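Local coordinates for protein orotidine 5'-phosphate decarboxylase (Pyrococcus horikoshii, PDB 2CZE) that probably catalyses the decarboxylation of orotidine 5'-monophosphate to uridine 5'-monophosphate, the last step of de novo UMP synthesis, in a homodimer with shared active sites, at residues 4-9 and 26-31; 54-59 and 80-85. All blocks are in the same frame, centred on the assembly; numbering follows the deposited sequence.

How the contacts relate
Contacts 1 and 2 are two pairings of one closed parallel barrel, their centres about 11 Å apart. They join where strands 27-31 and 53-60 run side by side: V30 O of contact 1 takes a probable hydrogen bond from D57 N of contact 2 at 2.7 Å. On the face of the sheet turned to the ligand, K29 NZ forms a salt bridge with D57 OD2 at 2.6 Å, so the lysine that reaches the ribose is tied to the aspartate beside the base. Uridine-5'-monophosphate thus touches both contacts, the ribose mainly contact 1 and the pyrimidine contact 2. Both also meet the second subunit, whose D62 and T66 bond to the same ligand. On the outer side I28 packs against I54.

Contact 1: residues 4-9 and 26-31; sequences LALDVY and SMIKVN. With U5P (uridine-5'-monophosphate), chain C.
The carboxylate of D7 and the side-chain amide of N31 come together with their planes 66° apart, and D7 OD1 meets N31 CB at 3.2 Å rather than the amide itself. The two oxygens of D7 divide their work. OD2 accepts the ligand hydroxyl O3' in a short bond of 2.6 Å, while OD1 receives one water that also donates to K29 O and accepts from K29 NZ, and lies 2.7 Å from a second water, which bonds to L6 O and accepts the backbone N-H of N31. The amide nitrogen N31 ND2 adds a weak bond to O3', its stronger partner being D62 of the second subunit.

K29 approaches the same hydroxyl from the neighbouring strand. Its chain leaves extended and then bends at chi3 (78°) and chi4 (67°), which lays CE against A5 CB (3.8 Å) and brings K29 NZ to 2.8 Å from O3'. The hydroxyl therefore donates to an acid and accepts from an ammonium group, which would fix its rotation; NZ has D57 as a further partner, in a salt bridge. The small methyl of A5 leaves room for both the lysine stem and the ribose.

L4 and I28 point to the other face of the sheet, where L6 CD1 also meets I28 CG2 (3.9 Å) and branched apolar chains suit the packing against helices 11-21 and 42-50. Between the strands run parallel backbone bonds, the shortest from K29 N to L4 O at 2.7 Å, and the last from L6 N to K29 O. An inverse gamma turn centred on L6 then leads into D7. Substrate-binding side chains at the C-terminal ends of adjacent parallel strands, joined through helix 11-21 as a beta-alpha-beta unit, are the hallmark of a TIM-barrel active site.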
loop_
_atom_site.group_PDB
_atom_site.type_symbol
_atom_site.label_atom_id
_atom_site.label_comp_id
_atom_site.label_asym_id
_atom_site.label_seq_id
_atom_site.Cartn_x
_atom_site.Cartn_y
_atom_site.Cartn_z
ATOM N N LEU A 4 -8.568 17.283 -4.907
ATOM C CA LEU A 4 -9.467 16.382 -5.624
ATOM C C LEU A 4 -8.907 14.962 -5.661
ATOM O O LEU A 4 -7.832 14.734 -6.211
ATOM C CB LEU A 4 -9.657 16.879 -7.060
ATOM C CG LEU A 4 -10.455 15.979 -8.008
ATOM C CD1 LEU A 4 -11.883 15.839 -7.517
ATOM C CD2 LEU A 4 -10.438 16.596 -9.415
ATOM N N ALA A 5 -9.633 14.006 -5.083
ATOM C CA ALA A 5 -9.175 12.620 -5.085
ATOM C C ALA A 5 -9.815 11.947 -6.285
ATOM O O ALA A 5 -10.990 11.585 -6.246
ATOM C CB ALA A 5 -9.587 11.926 -3.804
ATOM N N LEU A 6 -9.040 11.781 -7.356
ATOM C CA LEU A 6 -9.566 11.192 -8.588
ATOM C C LEU A 6 -9.488 9.681 -8.580
ATOM O O LEU A 6 -8.572 9.101 -9.162
ATOM C CB LEU A 6 -8.804 11.726 -9.816
ATOM C CG LEU A 6 -9.175 13.126 -10.290
ATOM C CD1 LEU A 6 -8.307 13.517 -11.467
ATOM C CD2 LEU A 6 -10.659 13.151 -10.665
ATOM N N ASP A 7 -10.456 9.044 -7.937
ATOM C CA ASP A 7 -10.463 7.598 -7.862
ATOM C C ASP A 7 -11.357 6.908 -8.885
ATOM O O ASP A 7 -12.232 6.127 -8.538
ATOM C CB ASP A 7 -10.822 7.150 -6.443
ATOM C CG ASP A 7 -9.829 7.657 -5.414
ATOM O OD1 ASP A 7 -8.606 7.587 -5.697
ATOM O OD2 ASP A 7 -10.260 8.123 -4.335
ATOM N N VAL A 8 -11.146 7.234 -10.151
ATOM C CA VAL A 8 -11.871 6.585 -11.231
ATOM C C VAL A 8 -10.795 5.782 -11.945
ATOM O O VAL A 8 -9.607 6.069 -11.806
ATOM C CB VAL A 8 -12.505 7.594 -12.213
ATOM C CG1 VAL A 8 -13.670 8.314 -11.534
ATOM C CG2 VAL A 8 -11.462 8.594 -12.696
ATOM N N TYR A 9 -11.188 4.757 -12.689
ATOM C CA TYR A 9 -10.190 3.952 -13.394
ATOM C C TYR A 9 -9.708 4.594 -14.701
ATOM O O TYR A 9 -8.546 4.462 -15.078
ATOM C CB TYR A 9 -10.761 2.581 -13.753
ATOM C CG TYR A 9 -11.127 1.682 -12.591
ATOM C CD1 TYR A 9 -10.235 1.456 -11.536
ATOM C CD2 TYR A 9 -12.332 0.980 -12.597
ATOM C CE1 TYR A 9 -10.543 0.538 -10.523
ATOM C CE2 TYR A 9 -12.650 0.066 -11.587
ATOM C CZ TYR A 9 -11.759 -0.151 -10.560
ATOM O OH TYR A 9 -12.099 -1.041 -9.562
ATOM N N SER A 26 -6.762 23.033 -5.189
ATOM C CA SER A 26 -5.365 23.364 -4.943
ATOM C C SER A 26 -4.430 22.280 -5.466
ATOM O O SER A 26 -3.335 22.578 -5.922
ATOM C CB SER A 26 -5.123 23.549 -3.442
ATOM O OG SER A 26 -5.741 24.730 -2.968
ATOM N N MET A 27 -4.861 21.021 -5.381
ATOM C CA MET A 27 -4.052 19.889 -5.844
ATOM C C MET A 27 -4.953 18.740 -6.266
ATOM O O MET A 27 -6.146 18.760 -6.020
ATOM C CB MET A 27 -3.145 19.366 -4.720
ATOM C CG MET A 27 -2.057 20.307 -4.237
ATOM S SD MET A 27 -0.976 19.408 -3.066
ATOM C CE MET A 27 -0.307 20.773 -2.078
ATOM N N ILE A 28 -4.359 17.738 -6.899
ATOM C CA ILE A 28 -5.066 16.532 -7.307
ATOM C C ILE A 28 -4.383 15.356 -6.613
ATOM O O ILE A 28 -3.144 15.306 -6.540
ATOM C CB ILE A 28 -4.968 16.320 -8.825
ATOM C CG1 ILE A 28 -5.750 17.433 -9.528
ATOM C CG2 ILE A 28 -5.465 14.906 -9.201
ATOM C CD1 ILE A 28 -5.606 17.425 -11.046
ATOM N N LYS A 29 -5.174 14.419 -6.100
ATOM C CA LYS A 29 -4.611 13.249 -5.437
ATOM C C LYS A 29 -4.953 12.011 -6.257
ATOM O O LYS A 29 -6.125 11.768 -6.553
ATOM C CB LYS A 29 -5.187 13.092 -4.022
ATOM C CG LYS A 29 -4.536 11.962 -3.200
ATOM C CD LYS A 29 -5.077 11.882 -1.764
ATOM C CE LYS A 29 -6.454 11.201 -1.708
ATOM N NZ LYS A 29 -6.402 9.746 -2.072
ATOM N N VAL A 30 -3.940 11.254 -6.665
ATOM C CA VAL A 30 -4.182 10.030 -7.424
ATOM C C VAL A 30 -3.895 8.847 -6.499
ATOM O O VAL A 30 -3.027 8.934 -5.632
ATOM C CB VAL A 30 -3.301 9.944 -8.714
ATOM C CG1 VAL A 30 -3.374 11.276 -9.477
ATOM C CG2 VAL A 30 -1.887 9.573 -8.379
ATOM N N ASN A 31 -4.623 7.750 -6.680
ATOM C CA ASN A 31 -4.459 6.575 -5.830
ATOM C C ASN A 31 -4.283 5.390 -6.786
ATOM O O ASN A 31 -4.267 5.571 -8.010
ATOM C CB ASN A 31 -5.710 6.414 -4.949
ATOM C CG ASN A 31 -5.458 5.612 -3.666
ATOM O OD1 ASN A 31 -4.726 4.617 -3.660
ATOM N ND2 ASN A 31 -6.107 6.036 -2.576
HETATM N N1 U5P C . -8.121 8.187 2.080
HETATM C C2 U5P C . -9.216 8.209 2.955
HETATM N N3 U5P C . -8.994 8.105 4.333
HETATM C C4 U5P C . -7.692 7.978 4.835
HETATM C C5 U5P C . -6.605 7.947 3.965
HETATM C C6 U5P C . -6.823 8.050 2.596
HETATM O O2 U5P C . -10.371 8.307 2.535
HETATM O O4 U5P C . -7.514 7.914 6.050
HETATM C "C1'" U5P C . -8.305 8.390 0.623
HETATM C "C2'" U5P C . -9.306 7.417 -0.003
HETATM O "O2'" U5P C . -8.604 6.248 -0.431
HETATM C "C3'" U5P C . -9.731 8.218 -1.234
HETATM C "C4'" U5P C . -9.818 9.632 -0.653
HETATM O "O3'" U5P C . -8.738 8.156 -2.261
HETATM O "O4'" U5P C . -8.837 9.706 0.397
HETATM C "C5'" U5P C . -11.206 9.870 -0.050
HETATM O "O5'" U5P C . -12.165 9.850 -1.108
HETATM P P U5P C . -13.743 10.059 -0.865
HETATM O O1P U5P C . -14.501 9.546 -2.028
HETATM O O2P U5P C . -13.960 11.633 -0.612
HETATM O O3P U5P C . -14.126 9.304 0.502
HETATM O O HOH W 1 -7.115 7.035 -7.921
HETATM O O HOH W 2 -6.895 9.752 -4.974
#

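Contact 2: residues 54-59 and 80-85. With U5P (uridine-5'-monophosphate), chain C.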
loop_
_atom_site.group_PDB
_atom_site.type_symbol
_atom_site.label_atom_id
_atom_site.label_comp_id
_atom_site.label_asym_id
_atom_site.label_seq_id
_atom_site.Cartn_x
_atom_site.Cartn_y
_atom_site.Cartn_z
ATOM N N ILE A 54 0.493 17.295 -7.872
ATOM C CA ILE A 54 -0.123 15.981 -7.753
ATOM C C ILE A 54 0.396 15.183 -6.563
ATOM O O ILE A 54 1.604 15.034 -6.379
ATOM C CB ILE A 54 0.135 15.102 -9.003
ATOM C CG1 ILE A 54 -0.239 15.850 -10.294
ATOM C CG2 ILE A 54 -0.643 13.794 -8.862
ATOM C CD1 ILE A 54 -1.676 16.347 -10.345
ATOM N N ILE A 55 -0.527 14.667 -5.762
ATOM C CA ILE A 55 -0.180 13.829 -4.620
ATOM C C ILE A 55 -0.474 12.380 -5.026
ATOM O O ILE A 55 -1.579 12.079 -5.490
ATOM C CB ILE A 55 -1.071 14.137 -3.393
ATOM C CG1 ILE A 55 -0.847 15.569 -2.903
ATOM C CG2 ILE A 55 -0.778 13.115 -2.275
ATOM C CD1 ILE A 55 -1.915 16.034 -1.878
ATOM N N ALA A 56 0.507 11.489 -4.869
ATOM C CA ALA A 56 0.305 10.073 -5.182
ATOM C C ALA A 56 0.015 9.421 -3.842
ATOM O O ALA A 56 0.925 9.258 -3.020
ATOM C CB ALA A 56 1.566 9.459 -5.798
ATOM N N ASP A 57 -1.250 9.073 -3.620
ATOM C CA ASP A 57 -1.675 8.448 -2.364
ATOM C C ASP A 57 -1.459 6.951 -2.522
ATOM O O ASP A 57 -2.383 6.212 -2.861
ATOM C CB ASP A 57 -3.161 8.744 -2.104
ATOM C CG ASP A 57 -3.614 8.321 -0.706
ATOM O OD1 ASP A 57 -2.782 7.785 0.063
ATOM O OD2 ASP A 57 -4.806 8.524 -0.374
ATOM N N LEU A 58 -0.228 6.512 -2.291
ATOM C CA LEU A 58 0.124 5.109 -2.461
ATOM C C LEU A 58 0.026 4.313 -1.181
ATOM O O LEU A 58 -0.010 3.089 -1.225
ATOM C CB LEU A 58 1.553 4.983 -3.011
ATOM C CG LEU A 58 1.937 5.854 -4.219
ATOM C CD1 LEU A 58 3.400 5.534 -4.628
ATOM C CD2 LEU A 58 0.988 5.585 -5.390
ATOM N N LYS A 59 0.002 5.008 -0.045
ATOM C CA LYS A 59 -0.073 4.342 1.251
ATOM C C LYS A 59 1.052 3.330 1.310
ATOM O O LYS A 59 0.841 2.201 1.739
ATOM C CB LYS A 59 -1.410 3.607 1.405
ATOM C CG LYS A 59 -2.643 4.498 1.487
ATOM C CD LYS A 59 -2.662 5.264 2.794
ATOM C CE LYS A 59 -3.998 5.923 3.015
ATOM N NZ LYS A 59 -4.319 6.854 1.899
ATOM N N ASP A 80 4.373 15.030 -6.934
ATOM C CA ASP A 80 4.982 16.093 -6.150
ATOM C C ASP A 80 5.114 15.656 -4.692
ATOM O O ASP A 80 5.984 16.129 -3.961
ATOM C CB ASP A 80 4.140 17.368 -6.255
ATOM C CG ASP A 80 4.150 17.950 -7.666
ATOM O OD1 ASP A 80 5.246 18.305 -8.149
ATOM O OD2 ASP A 80 3.081 18.026 -8.297
ATOM N N TYR A 81 4.230 14.751 -4.286
ATOM C CA TYR A 81 4.222 14.211 -2.927
ATOM C C TYR A 81 3.792 12.747 -2.970
ATOM O O TYR A 81 3.023 12.341 -3.855
ATOM C CB TYR A 81 3.218 14.956 -2.041
ATOM C CG TYR A 81 3.333 16.460 -2.060
ATOM C CD1 TYR A 81 2.638 17.222 -3.003
ATOM C CD2 TYR A 81 4.173 17.126 -1.158
ATOM C CE1 TYR A 81 2.784 18.623 -3.052
ATOM C CE2 TYR A 81 4.322 18.509 -1.198
ATOM C CZ TYR A 81 3.632 19.249 -2.148
ATOM O OH TYR A 81 3.816 20.615 -2.199
ATOM N N VAL A 82 4.289 11.958 -2.018
ATOM C CA VAL A 82 3.907 10.548 -1.914
ATOM C C VAL A 82 3.453 10.295 -0.485
ATOM O O VAL A 82 4.136 10.683 0.473
ATOM C CB VAL A 82 5.090 9.583 -2.264
ATOM C CG1 VAL A 82 4.753 8.147 -1.834
ATOM C CG2 VAL A 82 5.345 9.602 -3.767
ATOM N N ILE A 83 2.280 9.684 -0.341
ATOM C CA ILE A 83 1.754 9.371 0.984
ATOM C C ILE A 83 2.290 7.998 1.393
ATOM O O ILE A 83 2.231 7.030 0.621
ATOM C CB ILE A 83 0.203 9.358 0.987
ATOM C CG1 ILE A 83 -0.318 10.770 0.696
ATOM C CG2 ILE A 83 -0.324 8.883 2.347
ATOM C CD1 ILE A 83 -1.845 10.888 0.718
ATOM N N VAL A 84 2.830 7.937 2.607
ATOM C CA VAL A 84 3.397 6.718 3.153
ATOM C C VAL A 84 2.830 6.440 4.538
ATOM O O VAL A 84 2.523 7.361 5.294
ATOM C CB VAL A 84 4.941 6.836 3.256
ATOM C CG1 VAL A 84 5.521 7.088 1.878
ATOM C CG2 VAL A 84 5.330 7.999 4.184
ATOM N N HIS A 85 2.678 5.164 4.865
ATOM C CA HIS A 85 2.185 4.800 6.179
ATOM C C HIS A 85 3.319 4.962 7.183
ATOM O O HIS A 85 4.495 4.875 6.817
ATOM C CB HIS A 85 1.723 3.353 6.192
ATOM C CG HIS A 85 0.257 3.192 5.965
ATOM N ND1 HIS A 85 -0.686 3.669 6.847
ATOM C CD2 HIS A 85 -0.429 2.599 4.961
ATOM C CE1 HIS A 85 -1.894 3.375 6.396
ATOM N NE2 HIS A 85 -1.764 2.726 5.252
HETATM N N1 U5P C . -8.121 8.187 2.080
HETATM C C2 U5P C . -9.216 8.209 2.955
HETATM N N3 U5P C . -8.994 8.105 4.333
HETATM C C4 U5P C . -7.692 7.978 4.835
HETATM C C5 U5P C . -6.605 7.947 3.965
HETATM C C6 U5P C . -6.823 8.050 2.596
HETATM O O2 U5P C . -10.371 8.307 2.535
HETATM O O4 U5P C . -7.514 7.914 6.050
HETATM C "C1'" U5P C . -8.305 8.390 0.623
HETATM C "C2'" U5P C . -9.306 7.417 -0.003
HETATM O "O2'" U5P C . -8.604 6.248 -0.431
HETATM C "C3'" U5P C . -9.731 8.218 -1.234
HETATM C "C4'" U5P C . -9.818 9.632 -0.653
HETATM O "O3'" U5P C . -8.738 8.156 -2.261
HETATM O "O4'" U5P C . -8.837 9.706 0.397
HETATM C "C5'" U5P C . -11.206 9.870 -0.050
HETATM O "O5'" U5P C . -12.165 9.850 -1.108
HETATM P P U5P C . -13.743 10.059 -0.865
HETATM O O1P U5P C . -14.501 9.546 -2.028
HETATM O O2P U5P C . -13.960 11.633 -0.612
HETATM O O3P U5P C . -14.126 9.304 0.502
#
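I83 sets its CD1 methyl against the carboxylate of D57, 3.3 Å from D57 OD1, and so gives the acid an apolar flank. D57 OD2 looks to the ligand, 3.6 Å from C6 of its pyrimidine, and forms a salt bridge with K29. OD1 pairs with K59, the active-site proton donor, although the exact place of K59 NZ is doubtful in the model. A bend at chi2 (-69°) turns the lysine chain toward the base.

Behind that lysine stands H85. Its NE2 lies 3.6 Å from K59 CD, and the ring edge at H85 CD2 faces K59 O at 3.5 Å, near the ring plane. The imidazole suits a place between an aliphatic stem and the dimer interface, because NE2 is hydrogen-bonded to A61 O of the second subunit.

Farther from the ligand, I55 CG2 packs on I83 CG1 (3.8 Å), so that the isoleucine flanking D57 has I55 as its next apolar neighbour, and I55 CG1 meets the Y81 ring obliquely. Parallel backbone bonds hold the strands in step: A56 N gives a nearly straight bond to Y81 O at 2.8 Å, and A56 O receives I83 N. At the N-terminal end of the paired strands D80 bonds to I54 twice, its OD2 accepting I54 N through the anti lone pair at 2.7 Å while its own N-H goes to I54 O.

On the outer face A56, L58 and V82 pack under helix 64-76, the crossover between these strands, while 27-31 and 102-105 flank the pair on either side in the barrel.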